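Local coordinates for 3,4-dihydroxy-2-butanone 4-phosphate synthase (Candida albicans, PDB 1TKS), which catalyses the conversion of D-ribulose 5-phosphate to formate and 3,4-dihydroxy-2-butanone 4-phosphate in riboflavin biosynthesis, at residues Pro136-Lys141 against Ala148-Ser153; Glu13-Gly18 against Ala156-Ala161; Arg52-Tyr57 against Val163-Val168. One frame throughout, in Å; residues are numbered along the deposited sequence.

Contact 1 of 3, residues Pro136-Lys141 against Ala148-Ser153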
ATOM      1  N   PRO B 136      -6.468   1.304 -24.101  1.00 11.27           N
ATOM      2  CA  PRO B 136      -7.503   0.795 -25.002  1.00 11.27           C
ATOM      3  C   PRO B 136      -6.945  -0.415 -25.745  1.00 10.57           C
ATOM      4  O   PRO B 136      -5.801  -0.393 -26.203  1.00 12.25           O
ATOM      5  CB  PRO B 136      -7.750   1.971 -25.939  1.00 12.22           C
ATOM      6  CG  PRO B 136      -7.504   3.149 -25.067  1.00 11.64           C
ATOM      7  CD  PRO B 136      -6.251   2.746 -24.316  1.00 12.73           C
ATOM      8  N   GLY B 137      -7.751  -1.462 -25.875  1.00 10.06           N
ATOM      9  CA  GLY B 137      -7.286  -2.657 -26.553  1.00  8.84           C
ATOM     10  C   GLY B 137      -6.845  -3.685 -25.530  1.00  9.31           C
ATOM     11  O   GLY B 137      -6.653  -4.854 -25.853  1.00 10.16           O
ATOM     12  N   LEU B 138      -6.675  -3.231 -24.292  1.00  8.70           N
ATOM     13  CA  LEU B 138      -6.276  -4.091 -23.183  1.00 10.20           C
ATOM     14  C   LEU B 138      -5.085  -4.998 -23.510  1.00  9.55           C
ATOM     15  O   LEU B 138      -4.066  -4.515 -24.000  1.00 10.58           O
ATOM     16  CB  LEU B 138      -7.488  -4.907 -22.717  1.00  9.53           C
ATOM     17  CG  LEU B 138      -8.702  -4.043 -22.328  1.00 10.24           C
ATOM     18  CD1 LEU B 138      -9.868  -4.943 -21.953  1.00 10.35           C
ATOM     19  CD2 LEU B 138      -8.339  -3.113 -21.170  1.00 10.63           C
ATOM     20  N   LEU B 139      -5.207  -6.297 -23.248  1.00 10.50           N
ATOM     21  CA  LEU B 139      -4.110  -7.232 -23.495  1.00 10.29           C
ATOM     22  C   LEU B 139      -3.630  -7.359 -24.932  1.00 12.23           C
ATOM     23  O   LEU B 139      -2.550  -7.893 -25.181  1.00 13.31           O
ATOM     24  CB  LEU B 139      -4.472  -8.617 -22.968  1.00 10.24           C
ATOM     25  CG  LEU B 139      -4.557  -8.707 -21.444  1.00  9.16           C
ATOM     26  CD1 LEU B 139      -5.004 -10.103 -21.049  1.00 11.15           C
ATOM     27  CD2 LEU B 139      -3.202  -8.379 -20.826  1.00  9.72           C
ATOM     28  N   LYS B 140      -4.424  -6.890 -25.884  1.00 12.39           N
ATOM     29  CA  LYS B 140      -4.007  -6.965 -27.274  1.00 15.79           C
ATOM     30  C   LYS B 140      -3.111  -5.779 -27.595  1.00 16.08           C
ATOM     31  O   LYS B 140      -2.482  -5.735 -28.650  1.00 17.08           O
ATOM     32  CB  LYS B 140      -5.220  -6.977 -28.207  1.00 17.39           C
ATOM     33  CG  LYS B 140      -5.993  -8.288 -28.176  1.00 21.99           C
ATOM     34  CD  LYS B 140      -6.894  -8.444 -29.390  1.00 24.56           C
ATOM     35  CE  LYS B 140      -8.089  -7.501 -29.350  1.00 27.55           C
ATOM     36  NZ  LYS B 140      -9.074  -7.861 -28.284  1.00 28.20           N
ATOM     37  N   LYS B 141      -3.043  -4.829 -26.666  1.00 16.05           N
ATOM     38  CA  LYS B 141      -2.227  -3.633 -26.846  1.00 16.33           C
ATOM     39  C   LYS B 141      -1.044  -3.595 -25.881  1.00 16.43           C
ATOM     40  O   LYS B 141       0.050  -3.169 -26.248  1.00 18.11           O
ATOM     41  CB  LYS B 141      -3.087  -2.381 -26.646  1.00 18.26           C
ATOM     42  CG  LYS B 141      -2.396  -1.084 -27.033  1.00 22.00           C
ATOM     43  CD  LYS B 141      -2.115  -1.041 -28.528  1.00 24.71           C
ATOM     44  CE  LYS B 141      -1.474   0.274 -28.938  1.00 27.32           C
ATOM     45  NZ  LYS B 141      -1.152   0.301 -30.393  1.00 27.26           N
ATOM     46  N   ALA B 148      -4.782  -6.877 -17.870  1.00  8.90           N
ATOM     47  CA  ALA B 148      -5.325  -8.199 -17.596  1.00  9.14           C
ATOM     48  C   ALA B 148      -6.558  -8.125 -16.700  1.00  8.06           C
ATOM     49  O   ALA B 148      -7.565  -8.792 -16.962  1.00  7.19           O
ATOM     50  CB  ALA B 148      -4.266  -9.079 -16.954  1.00  8.88           C
ATOM     51  N   ALA B 149      -6.487  -7.311 -15.651  1.00  8.65           N
ATOM     52  CA  ALA B 149      -7.614  -7.162 -14.728  1.00  8.38           C
ATOM     53  C   ALA B 149      -8.862  -6.652 -15.446  1.00  9.04           C
ATOM     54  O   ALA B 149      -9.944  -7.215 -15.294  1.00  8.38           O
ATOM     55  CB  ALA B 149      -7.241  -6.211 -13.582  1.00  9.85           C
ATOM     56  N   VAL B 150      -8.719  -5.586 -16.230  1.00  9.14           N
ATOM     57  CA  VAL B 150      -9.864  -5.047 -16.949  1.00  8.08           C
ATOM     58  C   VAL B 150     -10.346  -6.040 -18.013  1.00  8.57           C
ATOM     59  O   VAL B 150     -11.539  -6.123 -18.296  1.00  8.81           O
ATOM     60  CB  VAL B 150      -9.517  -3.682 -17.594  1.00  7.03           C
ATOM     61  CG1 VAL B 150     -10.718  -3.133 -18.364  1.00  6.54           C
ATOM     62  CG2 VAL B 150      -9.096  -2.698 -16.506  1.00  9.82           C
ATOM     63  N   GLN B 151      -9.420  -6.805 -18.585  1.00  7.39           N
ATOM     64  CA  GLN B 151      -9.775  -7.797 -19.598  1.00  7.89           C
ATOM     65  C   GLN B 151     -10.610  -8.913 -18.967  1.00  6.98           C
ATOM     66  O   GLN B 151     -11.597  -9.362 -19.551  1.00  8.41           O
ATOM     67  CB  GLN B 151      -8.512  -8.402 -20.214  1.00  6.94           C
ATOM     68  CG  GLN B 151      -8.759  -9.234 -21.470  1.00 10.33           C
ATOM     69  CD  GLN B 151      -8.685  -8.405 -22.734  1.00 11.36           C
ATOM     70  OE1 GLN B 151      -9.701  -8.100 -23.365  1.00 15.46           O
ATOM     71  NE2 GLN B 151      -7.472  -8.030 -23.109  1.00  8.20           N
ATOM     72  N   LEU B 152     -10.199  -9.369 -17.785  1.00  8.85           N
ATOM     73  CA  LEU B 152     -10.923 -10.424 -17.091  1.00  7.26           C
ATOM     74  C   LEU B 152     -12.338  -9.968 -16.772  1.00  7.42           C
ATOM     75  O   LEU B 152     -13.302 -10.687 -17.030  1.00  8.42           O
ATOM     76  CB  LEU B 152     -10.194 -10.823 -15.803  1.00  8.87           C
ATOM     77  CG  LEU B 152      -8.961 -11.703 -16.028  1.00  8.30           C
ATOM     78  CD1 LEU B 152      -8.108 -11.748 -14.770  1.00  9.01           C
ATOM     79  CD2 LEU B 152      -9.404 -13.109 -16.425  1.00  9.93           C
ATOM     80  N   SER B 153     -12.468  -8.767 -16.221  1.00  7.82           N
ATOM     81  CA  SER B 153     -13.782  -8.243 -15.887  1.00  8.80           C
ATOM     82  C   SER B 153     -14.669  -8.158 -17.130  1.00  9.59           C
ATOM     83  O   SER B 153     -15.839  -8.540 -17.094  1.00  9.28           O
ATOM     84  CB  SER B 153     -13.649  -6.867 -15.224  1.00  8.32           C
ATOM     85  OG  SER B 153     -13.096  -7.001 -13.926  1.00  9.12           O
TER

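Contact 2 of 3, residues Glu13-Gly18 against Ala156-Ala161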
ATOM      1  N   GLU B  13     -15.510 -18.119 -14.994  1.00 10.75           N
ATOM      2  CA  GLU B  13     -16.693 -18.393 -14.194  1.00 12.35           C
ATOM      3  C   GLU B  13     -16.395 -18.147 -12.722  1.00 12.22           C
ATOM      4  O   GLU B  13     -17.231 -17.616 -12.000  1.00 13.61           O
ATOM      5  CB  GLU B  13     -17.173 -19.828 -14.411  1.00 13.66           C
ATOM      6  CG  GLU B  13     -17.843 -20.022 -15.758  1.00 15.86           C
ATOM      7  CD  GLU B  13     -19.085 -19.167 -15.906  1.00 16.41           C
ATOM      8  OE1 GLU B  13     -19.396 -18.763 -17.047  1.00 19.64           O
ATOM      9  OE2 GLU B  13     -19.761 -18.909 -14.886  1.00 15.40           O
ATOM     10  N   ALA B  14     -15.200 -18.525 -12.277  1.00 10.22           N
ATOM     11  CA  ALA B  14     -14.815 -18.308 -10.887  1.00 10.33           C
ATOM     12  C   ALA B  14     -14.745 -16.804 -10.631  1.00 10.65           C
ATOM     13  O   ALA B  14     -15.206 -16.310  -9.601  1.00 10.78           O
ATOM     14  CB  ALA B  14     -13.460 -18.953 -10.609  1.00  9.72           C
ATOM     15  N   TYR B  15     -14.164 -16.086 -11.585  1.00 10.61           N
ATOM     16  CA  TYR B  15     -14.013 -14.641 -11.496  1.00 10.36           C
ATOM     17  C   TYR B  15     -15.393 -13.981 -11.479  1.00 11.59           C
ATOM     18  O   TYR B  15     -15.634 -13.039 -10.726  1.00 10.76           O
ATOM     19  CB  TYR B  15     -13.170 -14.163 -12.686  1.00  9.17           C
ATOM     20  CG  TYR B  15     -12.693 -12.730 -12.626  1.00  9.93           C
ATOM     21  CD1 TYR B  15     -13.495 -11.689 -13.081  1.00  9.33           C
ATOM     22  CD2 TYR B  15     -11.417 -12.421 -12.153  1.00  8.26           C
ATOM     23  CE1 TYR B  15     -13.034 -10.375 -13.075  1.00  8.36           C
ATOM     24  CE2 TYR B  15     -10.949 -11.114 -12.142  1.00  8.98           C
ATOM     25  CZ  TYR B  15     -11.762 -10.095 -12.608  1.00  8.30           C
ATOM     26  OH  TYR B  15     -11.295  -8.803 -12.616  1.00  8.59           O
ATOM     27  N   LYS B  16     -16.308 -14.492 -12.295  1.00 13.02           N
ATOM     28  CA  LYS B  16     -17.659 -13.945 -12.341  1.00 17.13           C
ATOM     29  C   LYS B  16     -18.367 -14.152 -10.998  1.00 18.91           C
ATOM     30  O   LYS B  16     -19.193 -13.332 -10.589  1.00 20.27           O
ATOM     31  CB  LYS B  16     -18.454 -14.626 -13.459  1.00 17.81           C
ATOM     32  CG  LYS B  16     -19.834 -14.042 -13.711  1.00 20.66           C
ATOM     33  CD  LYS B  16     -20.554 -14.838 -14.788  1.00 22.81           C
ATOM     34  CE  LYS B  16     -19.787 -14.803 -16.105  1.00 25.08           C
ATOM     35  NZ  LYS B  16     -20.357 -15.746 -17.110  1.00 25.94           N
ATOM     36  N   ASN B  17     -18.024 -15.241 -10.312  1.00 18.71           N
ATOM     37  CA  ASN B  17     -18.632 -15.576  -9.027  1.00 20.05           C
ATOM     38  C   ASN B  17     -17.924 -14.906  -7.847  1.00 17.72           C
ATOM     39  O   ASN B  17     -18.123 -15.288  -6.694  1.00 18.69           O
ATOM     40  CB  ASN B  17     -18.648 -17.099  -8.839  1.00 24.89           C
ATOM     41  CG  ASN B  17     -19.896 -17.594  -8.114  1.00 30.02           C
ATOM     42  OD1 ASN B  17     -20.096 -18.801  -7.954  1.00 34.33           O
ATOM     43  ND2 ASN B  17     -20.741 -16.664  -7.679  1.00 32.22           N
ATOM     44  N   GLY B  18     -17.086 -13.917  -8.145  1.00 15.28           N
ATOM     45  CA  GLY B  18     -16.393 -13.183  -7.099  1.00 12.54           C
ATOM     46  C   GLY B  18     -15.143 -13.798  -6.497  1.00 11.78           C
ATOM     47  O   GLY B  18     -14.709 -13.391  -5.418  1.00 11.31           O
ATOM     48  N   ALA B 156     -15.826 -11.482 -18.266  1.00  9.18           N
ATOM     49  CA  ALA B 156     -16.782 -12.009 -17.298  1.00  9.34           C
ATOM     50  C   ALA B 156     -18.137 -11.299 -17.361  1.00  9.86           C
ATOM     51  O   ALA B 156     -19.059 -11.648 -16.625  1.00 11.18           O
ATOM     52  CB  ALA B 156     -16.190 -11.899 -15.890  1.00  9.79           C
ATOM     53  N   GLY B 157     -18.246 -10.309 -18.245  1.00 10.50           N
ATOM     54  CA  GLY B 157     -19.486  -9.564 -18.394  1.00 10.82           C
ATOM     55  C   GLY B 157     -19.718  -8.531 -17.306  1.00 11.37           C
ATOM     56  O   GLY B 157     -20.826  -8.020 -17.152  1.00 12.15           O
ATOM     57  N   LEU B 158     -18.662  -8.211 -16.565  1.00 10.26           N
ATOM     58  CA  LEU B 158     -18.729  -7.256 -15.465  1.00 10.72           C
ATOM     59  C   LEU B 158     -18.223  -5.862 -15.863  1.00 11.23           C
ATOM     60  O   LEU B 158     -17.775  -5.653 -16.994  1.00 11.30           O
ATOM     61  CB  LEU B 158     -17.906  -7.799 -14.287  1.00 10.11           C
ATOM     62  CG  LEU B 158     -18.316  -9.172 -13.735  1.00 10.58           C
ATOM     63  CD1 LEU B 158     -17.240  -9.723 -12.807  1.00 11.75           C
ATOM     64  CD2 LEU B 158     -19.647  -9.044 -13.005  1.00 13.16           C
ATOM     65  N   GLN B 159     -18.309  -4.904 -14.945  1.00 11.10           N
ATOM     66  CA  GLN B 159     -17.822  -3.553 -15.226  1.00 11.71           C
ATOM     67  C   GLN B 159     -16.321  -3.659 -15.502  1.00 11.98           C
ATOM     68  O   GLN B 159     -15.634  -4.482 -14.899  1.00 11.68           O
ATOM     69  CB  GLN B 159     -18.070  -2.628 -14.029  1.00 11.80           C
ATOM     70  CG  GLN B 159     -19.541  -2.379 -13.709  1.00 12.25           C
ATOM     71  CD  GLN B 159     -20.276  -1.705 -14.849  1.00 12.93           C
ATOM     72  OE1 GLN B 159     -19.768  -0.762 -15.457  1.00 13.30           O
ATOM     73  NE2 GLN B 159     -21.488  -2.170 -15.134  1.00 15.42           N
ATOM     74  N   PRO B 160     -15.795  -2.832 -16.420  1.00 13.22           N
ATOM     75  CA  PRO B 160     -14.370  -2.834 -16.781  1.00 13.40           C
ATOM     76  C   PRO B 160     -13.487  -2.315 -15.653  1.00 12.86           C
ATOM     77  O   PRO B 160     -12.800  -1.305 -15.798  1.00 14.41           O
ATOM     78  CB  PRO B 160     -14.331  -1.934 -18.013  1.00 15.31           C
ATOM     79  CG  PRO B 160     -15.408  -0.932 -17.709  1.00 16.24           C
ATOM     80  CD  PRO B 160     -16.525  -1.818 -17.201  1.00 13.80           C
ATOM     81  N   ALA B 161     -13.506  -3.025 -14.531  1.00 11.28           N
ATOM     82  CA  ALA B 161     -12.735  -2.625 -13.366  1.00  9.05           C
ATOM     83  C   ALA B 161     -12.317  -3.843 -12.559  1.00  7.88           C
ATOM     84  O   ALA B 161     -13.099  -4.771 -12.370  1.00  9.85           O
ATOM     85  CB  ALA B 161     -13.574  -1.694 -12.496  1.00  9.91           C
TER

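Contact 3 of 3, residues Arg52-Tyr57 against Val163-Val168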
ATOM      1  N   ARG B  52      -3.827  -9.041   3.615  1.00  8.08           N
ATOM      2  CA  ARG B  52      -3.106  -9.985   4.463  1.00  7.92           C
ATOM      3  C   ARG B  52      -1.976 -10.749   3.777  1.00  8.72           C
ATOM      4  O   ARG B  52      -0.921 -10.969   4.375  1.00  9.61           O
ATOM      5  CB  ARG B  52      -4.093 -10.985   5.075  1.00  8.78           C
ATOM      6  CG  ARG B  52      -3.446 -12.210   5.702  1.00  8.66           C
ATOM      7  CD  ARG B  52      -2.710 -11.900   6.995  1.00  9.28           C
ATOM      8  NE  ARG B  52      -2.091 -13.113   7.523  1.00 10.86           N
ATOM      9  CZ  ARG B  52      -0.972 -13.647   7.044  1.00 11.04           C
ATOM     10  NH1 ARG B  52      -0.339 -13.066   6.035  1.00 11.80           N
ATOM     11  NH2 ARG B  52      -0.499 -14.775   7.556  1.00 11.66           N
ATOM     12  N   TYR B  53      -2.190 -11.136   2.524  1.00  8.61           N
ATOM     13  CA  TYR B  53      -1.201 -11.925   1.801  1.00  8.93           C
ATOM     14  C   TYR B  53      -0.468 -11.200   0.683  1.00  8.14           C
ATOM     15  O   TYR B  53       0.220 -11.828  -0.119  1.00  7.30           O
ATOM     16  CB  TYR B  53      -1.879 -13.181   1.245  1.00  9.94           C
ATOM     17  CG  TYR B  53      -2.436 -14.081   2.326  1.00  9.25           C
ATOM     18  CD1 TYR B  53      -3.813 -14.212   2.527  1.00 10.98           C
ATOM     19  CD2 TYR B  53      -1.578 -14.781   3.170  1.00 11.23           C
ATOM     20  CE1 TYR B  53      -4.316 -15.025   3.552  1.00 11.51           C
ATOM     21  CE2 TYR B  53      -2.067 -15.588   4.188  1.00 11.44           C
ATOM     22  CZ  TYR B  53      -3.431 -15.706   4.376  1.00 12.50           C
ATOM     23  OH  TYR B  53      -3.900 -16.512   5.394  1.00 15.47           O
ATOM     24  N   SER B  54      -0.592  -9.879   0.645  1.00  8.90           N
ATOM     25  CA  SER B  54       0.052  -9.105  -0.408  1.00  8.66           C
ATOM     26  C   SER B  54       0.889  -7.950   0.113  1.00  8.88           C
ATOM     27  O   SER B  54       1.038  -7.766   1.320  1.00  8.42           O
ATOM     28  CB  SER B  54      -1.005  -8.545  -1.354  1.00  8.38           C
ATOM     29  OG  SER B  54      -1.640  -7.430  -0.749  1.00  8.97           O
ATOM     30  N   SER B  55       1.415  -7.162  -0.821  1.00  7.83           N
ATOM     31  CA  SER B  55       2.232  -6.002  -0.491  1.00  7.92           C
ATOM     32  C   SER B  55       1.400  -4.904   0.143  1.00  7.49           C
ATOM     33  O   SER B  55       1.951  -3.980   0.732  1.00  6.73           O
ATOM     34  CB  SER B  55       2.883  -5.431  -1.751  1.00  8.35           C
ATOM     35  OG  SER B  55       1.936  -4.654  -2.478  1.00  7.99           O
ATOM     36  N   GLY B  56       0.081  -4.992  -0.004  1.00  7.75           N
ATOM     37  CA  GLY B  56      -0.791  -3.980   0.562  1.00  7.59           C
ATOM     38  C   GLY B  56      -0.947  -2.736  -0.296  1.00  8.98           C
ATOM     39  O   GLY B  56      -1.794  -1.893  -0.010  1.00  9.38           O
ATOM     40  N   TYR B  57      -0.127  -2.609  -1.336  1.00  8.74           N
ATOM     41  CA  TYR B  57      -0.201  -1.469  -2.254  1.00  7.98           C
ATOM     42  C   TYR B  57      -1.309  -1.860  -3.230  1.00  8.04           C
ATOM     43  O   TYR B  57      -1.051  -2.190  -4.386  1.00  8.24           O
ATOM     44  CB  TYR B  57       1.140  -1.309  -2.992  1.00  9.22           C
ATOM     45  CG  TYR B  57       1.461   0.103  -3.434  1.00  9.12           C
ATOM     46  CD1 TYR B  57       1.605   1.125  -2.500  1.00 11.29           C
ATOM     47  CD2 TYR B  57       1.647   0.413  -4.782  1.00 10.33           C
ATOM     48  CE1 TYR B  57       1.927   2.422  -2.891  1.00 10.10           C
ATOM     49  CE2 TYR B  57       1.970   1.713  -5.185  1.00 10.71           C
ATOM     50  CZ  TYR B  57       2.109   2.708  -4.235  1.00 12.04           C
ATOM     51  OH  TYR B  57       2.438   3.994  -4.608  1.00 14.23           O
ATOM     52  N   VAL B 163      -9.258  -5.301  -9.287  1.00  7.90           N
ATOM     53  CA  VAL B 163      -8.449  -4.896  -8.141  1.00  7.06           C
ATOM     54  C   VAL B 163      -7.310  -5.907  -8.067  1.00  8.32           C
ATOM     55  O   VAL B 163      -7.531  -7.106  -8.246  1.00  7.24           O
ATOM     56  CB  VAL B 163      -9.290  -4.867  -6.830  1.00  7.26           C
ATOM     57  CG1 VAL B 163      -9.954  -6.212  -6.587  1.00  8.35           C
ATOM     58  CG2 VAL B 163      -8.409  -4.482  -5.648  1.00  7.96           C
ATOM     59  N   ILE B 164      -6.091  -5.431  -7.823  1.00  7.57           N
ATOM     60  CA  ILE B 164      -4.931  -6.319  -7.802  1.00  8.98           C
ATOM     61  C   ILE B 164      -3.880  -5.963  -6.754  1.00  8.64           C
ATOM     62  O   ILE B 164      -3.846  -4.845  -6.237  1.00  7.18           O
ATOM     63  CB  ILE B 164      -4.215  -6.324  -9.192  1.00 10.63           C
ATOM     64  CG1 ILE B 164      -3.504  -4.987  -9.436  1.00 13.65           C
ATOM     65  CG2 ILE B 164      -5.231  -6.544 -10.310  1.00 14.02           C
ATOM     66  CD1 ILE B 164      -2.652  -4.962 -10.715  1.00 17.89           C
ATOM     67  N   CYS B 165      -3.021  -6.932  -6.446  1.00  8.56           N
ATOM     68  CA  CYS B 165      -1.921  -6.722  -5.508  1.00  8.35           C
ATOM     69  C   CYS B 165      -1.007  -7.939  -5.541  1.00  9.63           C
ATOM     70  O   CYS B 165      -1.466  -9.058  -5.760  1.00  8.19           O
ATOM     71  CB  CYS B 165      -2.437  -6.469  -4.091  1.00  8.74           C
ATOM     72  SG  CYS B 165      -1.251  -5.477  -3.107  1.00  9.77           S
ATOM     73  N   GLU B 166       0.283  -7.701  -5.314  1.00  8.62           N
ATOM     74  CA  GLU B 166       1.317  -8.737  -5.354  1.00  9.16           C
ATOM     75  C   GLU B 166       1.359  -9.688  -4.163  1.00  9.30           C
ATOM     76  O   GLU B 166       1.409  -9.247  -3.017  1.00  9.06           O
ATOM     77  CB  GLU B 166       2.704  -8.093  -5.475  1.00 10.35           C
ATOM     78  CG  GLU B 166       2.876  -7.077  -6.592  1.00 11.92           C
ATOM     79  CD  GLU B 166       2.416  -5.679  -6.210  1.00 13.27           C
ATOM     80  OE1 GLU B 166       2.691  -4.739  -6.982  1.00 14.73           O
ATOM     81  OE2 GLU B 166       1.781  -5.517  -5.148  1.00  9.20           O
ATOM     82  N   LEU B 167       1.362 -10.990  -4.435  1.00  9.37           N
ATOM     83  CA  LEU B 167       1.442 -11.976  -3.359  1.00  9.53           C
ATOM     84  C   LEU B 167       2.837 -11.942  -2.738  1.00  9.82           C
ATOM     85  O   LEU B 167       3.839 -11.893  -3.451  1.00  8.47           O
ATOM     86  CB  LEU B 167       1.161 -13.379  -3.902  1.00  9.24           C
ATOM     87  CG  LEU B 167      -0.314 -13.754  -4.053  1.00  9.92           C
ATOM     88  CD1 LEU B 167      -0.440 -14.954  -4.969  1.00 11.53           C
ATOM     89  CD2 LEU B 167      -0.921 -14.043  -2.686  1.00 10.05           C
ATOM     90  N   VAL B 168       2.899 -11.966  -1.411  1.00  9.08           N
ATOM     91  CA  VAL B 168       4.183 -11.948  -0.713  1.00 10.67           C
ATOM     92  C   VAL B 168       4.252 -13.056   0.332  1.00 10.24           C
ATOM     93  O   VAL B 168       3.257 -13.376   0.994  1.00 10.44           O
ATOM     94  CB  VAL B 168       4.454 -10.585  -0.015  1.00 10.82           C
ATOM     95  CG1 VAL B 168       4.422  -9.456  -1.035  1.00  9.89           C
ATOM     96  CG2 VAL B 168       3.443 -10.342   1.092  1.00 12.68           C
TER
HETATM   97  O   HOH W   1       1.052  -2.589  -6.190  1.00 18.39           O
HETATM   98  O   HOH W   2      -1.127  -3.915  -6.840  1.00 48.14           O

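Contact 1 of 3, residues Pro136-Lys141 against Ala148-Ser153
The flat carboxamide of Gln151 reaches from its helix into the bend of residues Leu138 and Leu139. Over one of its faces lie CB and CD1 of Leu138, with Leu138 CB 3.7 Å from Gln151 CD; Leu139 stands instead beside its edge, bringing up CB and the backbone N. Leu139 CD1 touches the aliphatic part of the glutamine, 3.9 Å from Gln151 CG, the two side chains crossing at a slant. Gln151 gets there because CG is anti to the backbone N (chi1 -168°) and the chain then bends at chi2. Glutamine suits such a place, since its methylene groups can pack among leucines while its amide lies at the backbone of the turn.

The two leucines grip the helix at different points. Leu138 sends CD2 to Val150, crossing that side chain at about a right angle, with CD2 3.7 Å from Val150 CG1. Leu139 points its CD2 at the start of the segment, 3.7 Å from Ala148 N and 4.1 Å from Ala148 CB. A small alanine lets the leucine come this near the helix backbone. Leu139 also packs on Ile195 and Leu198 of helix 195-203, and Ile202 of that helix touches both Lys140 and Gln151.

The loop holds its own shape as well: Lys140 N bonds to Gly137 O and Lys141 N to Leu138 O. Gly137 has a phi of 99°, and with its psi a beta carbon would collide with the carbonyl oxygen of Pro136, a conformation that glycine adopts readily.

Between the segments run Arg142 to Thr146, which probably bind D-ribulose 5-phosphate, His145 probably also binding magnesium. The arrangement is thus a strand-to-helix connection, from strand 129-134 to helix 145-155, folded back on the helix beside the likely substrate site.

Contact 2 of 3, residues Glu13-Gly18 against Ala156-Ala161
Lys16 meets Ala156 with the carbon part of its chain rather than its charge: CE lies 3.3 Å from Ala156 O, while the ammonium group goes back to its own helix. There Lys16 NZ forms a salt bridge with Glu13 OE1 at 3.2 Å, approaching from above the carboxylate plane. A long, flexible lysine can do both at the surface.

Deeper in, the Tyr15 ring stands obliquely to two methyl groups: Tyr15 CD1 is 3.9 Å from Ala156 CB and 4.2 Å from Leu158 CD1. With CG anti to the backbone N (chi1 -169°), the ring leaves its helix on the side of residues 156-161, and its OH bonds to Ser153 OG of helix 145-155. Alanine fits where the chains come close, and Leu158 continues onto Ala38 of strand 34-38.

Both segments end helices in Schellman motifs, closed by Gly18 and Gly157, whose positive phi favours glycine. The chemistry across the contact is therefore mainly dispersion between apolar groups, to which the lysine's positive charge, near the carbonyl end of helix 145-155, may add a mild electrostatic attraction.

Contact 3 of 3, residues Arg52-Tyr57 against Val163-Val168
Ser54 and Ser55 press against Cys165 and Glu166 in the tight half of this contact. A single beta bridge joins Ser54 to Leu167. Beside it Val168 N gives Tyr53 O a nearly straight bond of 3.0 Å (168° at the hydrogen), whereas the bond from Ser55 N to Glu166 O is weak. Val168 closes the region with CG2 3.5 Å from Ser54 O, and Leu167 CD2 reaches Tyr53 CB at 4.1 Å.

The serine hydroxyls work in both directions. Ser55 OG donates to Glu166 OE2 at 2.8 Å, on the syn side but 34° out of the carboxylate plane, and accepts from Tyr57 N. Ser54 OG likewise accepts from Gly56 N and is bonded to Leu50 O of helix 44-52. These are consecutive ST turns, a role serine fills because its hydroxyl lies so near the backbone. The sulfur of Cys165, anti to its backbone N (chi1 -154°), fits compactly against both serines, 3.4 Å from Ser55 OG. Gly56 takes a positive phi, with backbone angles at which a side chain would clash.

Toward Tyr57 the packing becomes loose and water takes over. One water joins Tyr57 O to Glu166 OE1, 2.8 Å from each, and a second joins Tyr57 O to Ile164 O. Glu166 also lies against Asp34, which probably binds the substrate, and Ile101 of the second subunit packs on Glu166 and on Ser55, whose O accepts a hydrogen bond from Arg106 of that subunit.

Around the contact, strand 162-166 pairs with strand 34-38 through Val163 and Cys165, Ile164 reaches Cys59 of strand 59-63, and Leu50 of helix 44-52 packs on Val163 and Cys165.

Along the chain, contacts 2 and 3 interlock, their segments alternating as 13-18, 52-57, 156-161 and 163-168; contact 1 is nested inside the loops both close. The centres of contacts 1 and 2 are about 13 Å apart, while contact 3 lies about 20 Å from contact 1 and 19 Å from contact 2, across the centre of the chain. Helix 145-155 and strand 162-166, consecutive elements, tie the three together. Ser153 OG of contact 1 is probably hydrogen-bonded to Ala161 O of contact 2, and Ala149 CB packs on Ile164 of contact 3. Contacts 1 and 3 both approach the probable substrate site, and contact 3 also reaches the dimer interface.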